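Local structure of putative methyltransferase (Porphyromonas gingivalis, 3LL7) at residues M4-D7 with E8-L12; I11-I14 with T15-A18. The protein is a putative methyltransferase, which probably transfers a methyl group to an acceptor substrate. One frame throughout, in Å; residues are numbered along the deposited sequence.

Contact 1 of 2, residues M4-D7 with E8-L12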
loop_
_atom_site.group_PDB
_atom_site.type_symbol
_atom_site.label_atom_id
_atom_site.label_comp_id
_atom_site.label_asym_id
_atom_site.label_seq_id
_atom_site.Cartn_x
_atom_site.Cartn_y
_atom_site.Cartn_z
HETATM N N MSE A 4 13.421 -2.363 -29.025
HETATM C CA MSE A 4 13.109 -3.663 -29.699
HETATM C C MSE A 4 11.902 -4.370 -29.110
HETATM O O MSE A 4 11.932 -4.723 -27.903
HETATM C CB MSE A 4 14.303 -4.598 -29.580
HETATM C CG MSE A 4 15.303 -4.426 -30.636
HETATM SE SE MSE A 4 16.412 -5.986 -30.555
HETATM C CE MSE A 4 15.467 -7.213 -31.774
ATOM N N LEU A 5 10.848 -4.579 -29.919
ATOM C CA LEU A 5 9.670 -5.338 -29.439
ATOM C C LEU A 5 9.728 -6.768 -29.937
ATOM O O LEU A 5 10.155 -7.026 -31.063
ATOM C CB LEU A 5 8.332 -4.672 -29.818
ATOM C CG LEU A 5 7.912 -3.667 -28.733
ATOM C CD1 LEU A 5 8.766 -2.418 -28.809
ATOM C CD2 LEU A 5 6.451 -3.309 -28.737
ATOM N N PHE A 6 9.278 -7.693 -29.097
ATOM C CA PHE A 6 9.482 -9.113 -29.344
ATOM C C PHE A 6 8.175 -9.856 -29.512
ATOM O O PHE A 6 7.193 -9.517 -28.865
ATOM C CB PHE A 6 10.317 -9.712 -28.197
ATOM C CG PHE A 6 11.664 -9.067 -28.060
ATOM C CD1 PHE A 6 12.039 -8.454 -26.882
ATOM C CD2 PHE A 6 12.554 -9.049 -29.148
ATOM C CE1 PHE A 6 13.273 -7.818 -26.765
ATOM C CE2 PHE A 6 13.779 -8.408 -29.042
ATOM C CZ PHE A 6 14.144 -7.799 -27.850
ATOM N N ASP A 7 8.167 -10.882 -30.356
ATOM C CA ASP A 7 6.976 -11.728 -30.475
ATOM C C ASP A 7 7.126 -12.895 -29.525
ATOM O O ASP A 7 8.142 -13.011 -28.825
ATOM C CB ASP A 7 6.692 -12.183 -31.922
ATOM C CG ASP A 7 7.779 -13.077 -32.518
ATOM O OD1 ASP A 7 8.643 -13.655 -31.800
ATOM O OD2 ASP A 7 7.753 -13.240 -33.763
ATOM N N GLU A 8 6.115 -13.755 -29.486
ATOM C CA GLU A 8 6.153 -14.885 -28.543
ATOM C C GLU A 8 7.406 -15.757 -28.706
ATOM O O GLU A 8 8.043 -16.138 -27.704
ATOM C CB GLU A 8 4.873 -15.716 -28.672
ATOM C CG GLU A 8 4.832 -17.011 -27.848
ATOM C CD GLU A 8 4.903 -16.801 -26.314
ATOM O OE1 GLU A 8 4.849 -15.670 -25.795
ATOM O OE2 GLU A 8 5.037 -17.814 -25.612
ATOM N N LYS A 9 7.744 -16.097 -29.949
ATOM C CA LYS A 9 8.915 -16.940 -30.195
ATOM C C LYS A 9 10.211 -16.310 -29.629
ATOM O O LYS A 9 11.051 -16.988 -29.040
ATOM C CB LYS A 9 9.021 -17.168 -31.711
ATOM C CG LYS A 9 10.089 -18.156 -32.128
ATOM C CD LYS A 9 9.975 -18.344 -33.666
ATOM C CE LYS A 9 11.321 -18.712 -34.267
ATOM N NZ LYS A 9 11.621 -20.116 -33.914
ATOM N N GLU A 10 10.360 -15.005 -29.805
ATOM C CA GLU A 10 11.538 -14.286 -29.325
ATOM C C GLU A 10 11.555 -14.182 -27.805
ATOM O O GLU A 10 12.617 -14.334 -27.177
ATOM C CB GLU A 10 11.609 -12.882 -29.944
ATOM C CG GLU A 10 11.880 -12.880 -31.467
ATOM C CD GLU A 10 11.731 -11.509 -32.061
ATOM O OE1 GLU A 10 10.657 -10.917 -31.869
ATOM O OE2 GLU A 10 12.685 -11.021 -32.706
ATOM N N ILE A 11 10.375 -13.986 -27.200
ATOM C CA ILE A 11 10.291 -13.945 -25.724
ATOM C C ILE A 11 10.667 -15.291 -25.141
ATOM O O ILE A 11 11.426 -15.352 -24.187
ATOM C CB ILE A 11 8.883 -13.510 -25.244
ATOM C CG1 ILE A 11 8.655 -12.056 -25.681
ATOM C CG2 ILE A 11 8.758 -13.651 -23.686
ATOM C CD1 ILE A 11 7.200 -11.559 -25.569
ATOM N N LEU A 12 10.174 -16.367 -25.738
ATOM C CA LEU A 12 10.594 -17.688 -25.294
ATOM C C LEU A 12 12.111 -17.875 -25.379
ATOM O O LEU A 12 12.706 -18.415 -24.441
ATOM C CB LEU A 12 9.871 -18.790 -26.061
ATOM C CG LEU A 12 8.391 -18.992 -25.722
ATOM C CD1 LEU A 12 7.726 -19.775 -26.883
ATOM C CD2 LEU A 12 8.198 -19.711 -24.383
HETATM O O HOH W 1 12.617 -8.277 -32.554
#

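Contact 2 of 2, residues I11-I14 with T15-A18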
loop_
_atom_site.group_PDB
_atom_site.type_symbol
_atom_site.label_atom_id
_atom_site.label_comp_id
_atom_site.label_asym_id
_atom_site.label_seq_id
_atom_site.Cartn_x
_atom_site.Cartn_y
_atom_site.Cartn_z
ATOM N N ILE A 11 10.375 -13.986 -27.200
ATOM C CA ILE A 11 10.291 -13.945 -25.724
ATOM C C ILE A 11 10.667 -15.291 -25.141
ATOM O O ILE A 11 11.426 -15.352 -24.187
ATOM C CB ILE A 11 8.883 -13.510 -25.244
ATOM C CG1 ILE A 11 8.655 -12.056 -25.681
ATOM C CG2 ILE A 11 8.758 -13.651 -23.686
ATOM C CD1 ILE A 11 7.200 -11.559 -25.569
ATOM N N LEU A 12 10.174 -16.367 -25.738
ATOM C CA LEU A 12 10.594 -17.688 -25.294
ATOM C C LEU A 12 12.111 -17.875 -25.379
ATOM O O LEU A 12 12.706 -18.415 -24.441
ATOM C CB LEU A 12 9.871 -18.790 -26.061
ATOM C CG LEU A 12 8.391 -18.992 -25.722
ATOM C CD1 LEU A 12 7.726 -19.775 -26.883
ATOM C CD2 LEU A 12 8.198 -19.711 -24.383
ATOM N N ALA A 13 12.729 -17.446 -26.481
ATOM C CA ALA A 13 14.181 -17.566 -26.628
ATOM C C ALA A 13 14.886 -16.718 -25.591
ATOM O O ALA A 13 15.846 -17.164 -24.968
ATOM C CB ALA A 13 14.639 -17.162 -28.046
ATOM N N ILE A 14 14.432 -15.474 -25.414
ATOM C CA ILE A 14 15.109 -14.582 -24.474
ATOM C C ILE A 14 15.096 -15.146 -23.053
ATOM O O ILE A 14 16.132 -15.115 -22.351
ATOM C CB ILE A 14 14.553 -13.132 -24.547
ATOM C CG1 ILE A 14 14.970 -12.509 -25.875
ATOM C CG2 ILE A 14 15.034 -12.287 -23.334
ATOM C CD1 ILE A 14 14.014 -11.308 -26.316
ATOM N N THR A 15 13.951 -15.697 -22.630
ATOM C CA THR A 15 13.877 -16.276 -21.290
ATOM C C THR A 15 14.698 -17.567 -21.177
ATOM O O THR A 15 15.281 -17.822 -20.118
ATOM C CB THR A 15 12.423 -16.541 -20.839
ATOM O OG1 THR A 15 11.773 -17.396 -21.783
ATOM C CG2 THR A 15 11.627 -15.232 -20.787
ATOM N N ARG A 16 14.716 -18.382 -22.241
ATOM C CA ARG A 16 15.604 -19.578 -22.253
ATOM C C ARG A 16 17.084 -19.139 -22.124
ATOM O O ARG A 16 17.845 -19.704 -21.321
ATOM C CB ARG A 16 15.298 -20.429 -23.500
ATOM C CG ARG A 16 16.312 -21.543 -23.901
ATOM C CD ARG A 16 15.807 -22.277 -25.166
ATOM N NE ARG A 16 15.739 -21.408 -26.350
ATOM C CZ ARG A 16 16.782 -21.122 -27.133
ATOM N NH1 ARG A 16 16.620 -20.332 -28.205
ATOM N NH2 ARG A 16 17.980 -21.670 -26.886
ATOM N N TRP A 17 17.493 -18.112 -22.882
ATOM C CA TRP A 17 18.889 -17.645 -22.801
ATOM C C TRP A 17 19.226 -17.009 -21.431
ATOM O O TRP A 17 20.322 -17.230 -20.899
ATOM C CB TRP A 17 19.191 -16.641 -23.905
ATOM C CG TRP A 17 19.265 -17.242 -25.301
ATOM C CD1 TRP A 17 19.878 -18.429 -25.685
ATOM C CD2 TRP A 17 18.753 -16.649 -26.488
ATOM N NE1 TRP A 17 19.729 -18.597 -27.056
ATOM C CE2 TRP A 17 19.057 -17.514 -27.564
ATOM C CE3 TRP A 17 18.056 -15.457 -26.744
ATOM C CZ2 TRP A 17 18.671 -17.236 -28.895
ATOM C CZ3 TRP A 17 17.664 -15.166 -28.073
ATOM C CH2 TRP A 17 17.987 -16.058 -29.132
ATOM N N ALA A 18 18.282 -16.246 -20.870
ATOM C CA ALA A 18 18.465 -15.636 -19.523
ATOM C C ALA A 18 18.704 -16.687 -18.462
ATOM O O ALA A 18 19.486 -16.472 -17.529
ATOM C CB ALA A 18 17.260 -14.815 -19.130
#

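Contact 1 of 2, residues M4-D7 with E8-L12
With chi1 at 64°, D7 holds its CG between its backbone N and carbonyl carbon, which swings OD1 over the first turn of helix 8-20, while E10, with CG anti to the carbonyl carbon (chi1 -68°) and the chain extended beyond it, reaches back toward the loop. The two side chains cross at about a right angle, and each accepts the backbone N-H of the other residue. E10 N donates to D7 OD1 (3.0 Å), meeting it nearly along its C-O axis; D7 N donates to E10 OE1 at 2.9 Å, where OE1 offers its anti lone pair. This reciprocal pair is a capping box, with D7 at the N-cap. It brings two carboxylates close, OD1 of D7 lying 3.4 Å from OE1 of E10, a cost that the backbone N-H groups and the positive end of the helix dipole probably offset. E10 OE2 is hydrogen-bonded to Y40 and accepts from a water that also donates to L5 O. E10 OE1 also lies at the edge of the F6 ring, 3.8 Å from CD2, with the carboxylate turned 86° from the ring plane. F6 CB packs on I11 CG1 (3.8 Å), and I11 N donates to D7 O.

Contact 2 of 2, residues I11-I14 with T15-A18
Successive turns of helix 8-20 meet here, on the part of the helix whose I14 and W17 pack against helix 38-57. A13 and W17 carry the side-chain contact: the methyl group CB of A13 sits over one face of the indole, 3.8 Å from the centroid of the six-membered ring and 20° off its normal, a CH-pi contact. The ring atom nearest A13 CB is W17 CZ3, at 3.6 Å. With CG anti to the carbonyl carbon (chi1 -71°) and chi2 at -43°, the indole lies back along the helix, and A13 O lies over the same face, toward the rim. That oxygen also accepts from W17 N at 2.8 Å. R16 bends at chi3 and brings NH1 to 3.7 Å from A13 CB; NH1 also stands above the indole, offset toward its rim. On another side of the helix, T15 OG1 turns back to the preceding turn, 3.0 Å from L12 O and 3.2 Å from I11 O, and CG2 of T15 approaches CG2 of I11 at 4.4 Å. The backbone bonds T15 N to I11 O, R16 N to L12 O and A18 N to I14 O complete the i to i+4 pattern of a regular alpha-helix.

Following the chain from the N terminus, contact 1 turns the opening loop 4-7 onto the first turn of helix 8-20, and contact 2 continues one turn further along the same helix. They neither nest nor cross: the second begins on I11 and L12, where the first ends, and their centres are about 9 Å apart. F6 bridges them, its CD1 lying 3.5 Å from I14 CD1, so the loop also packs on the helix beyond its capped end. Together they tie the N-terminal loop and helix to several parts of the fold: helix 38-57 through F6, I14 and W17, helix 125-138 through I11 and L12, and the loop residue Y68 through F6 and I11.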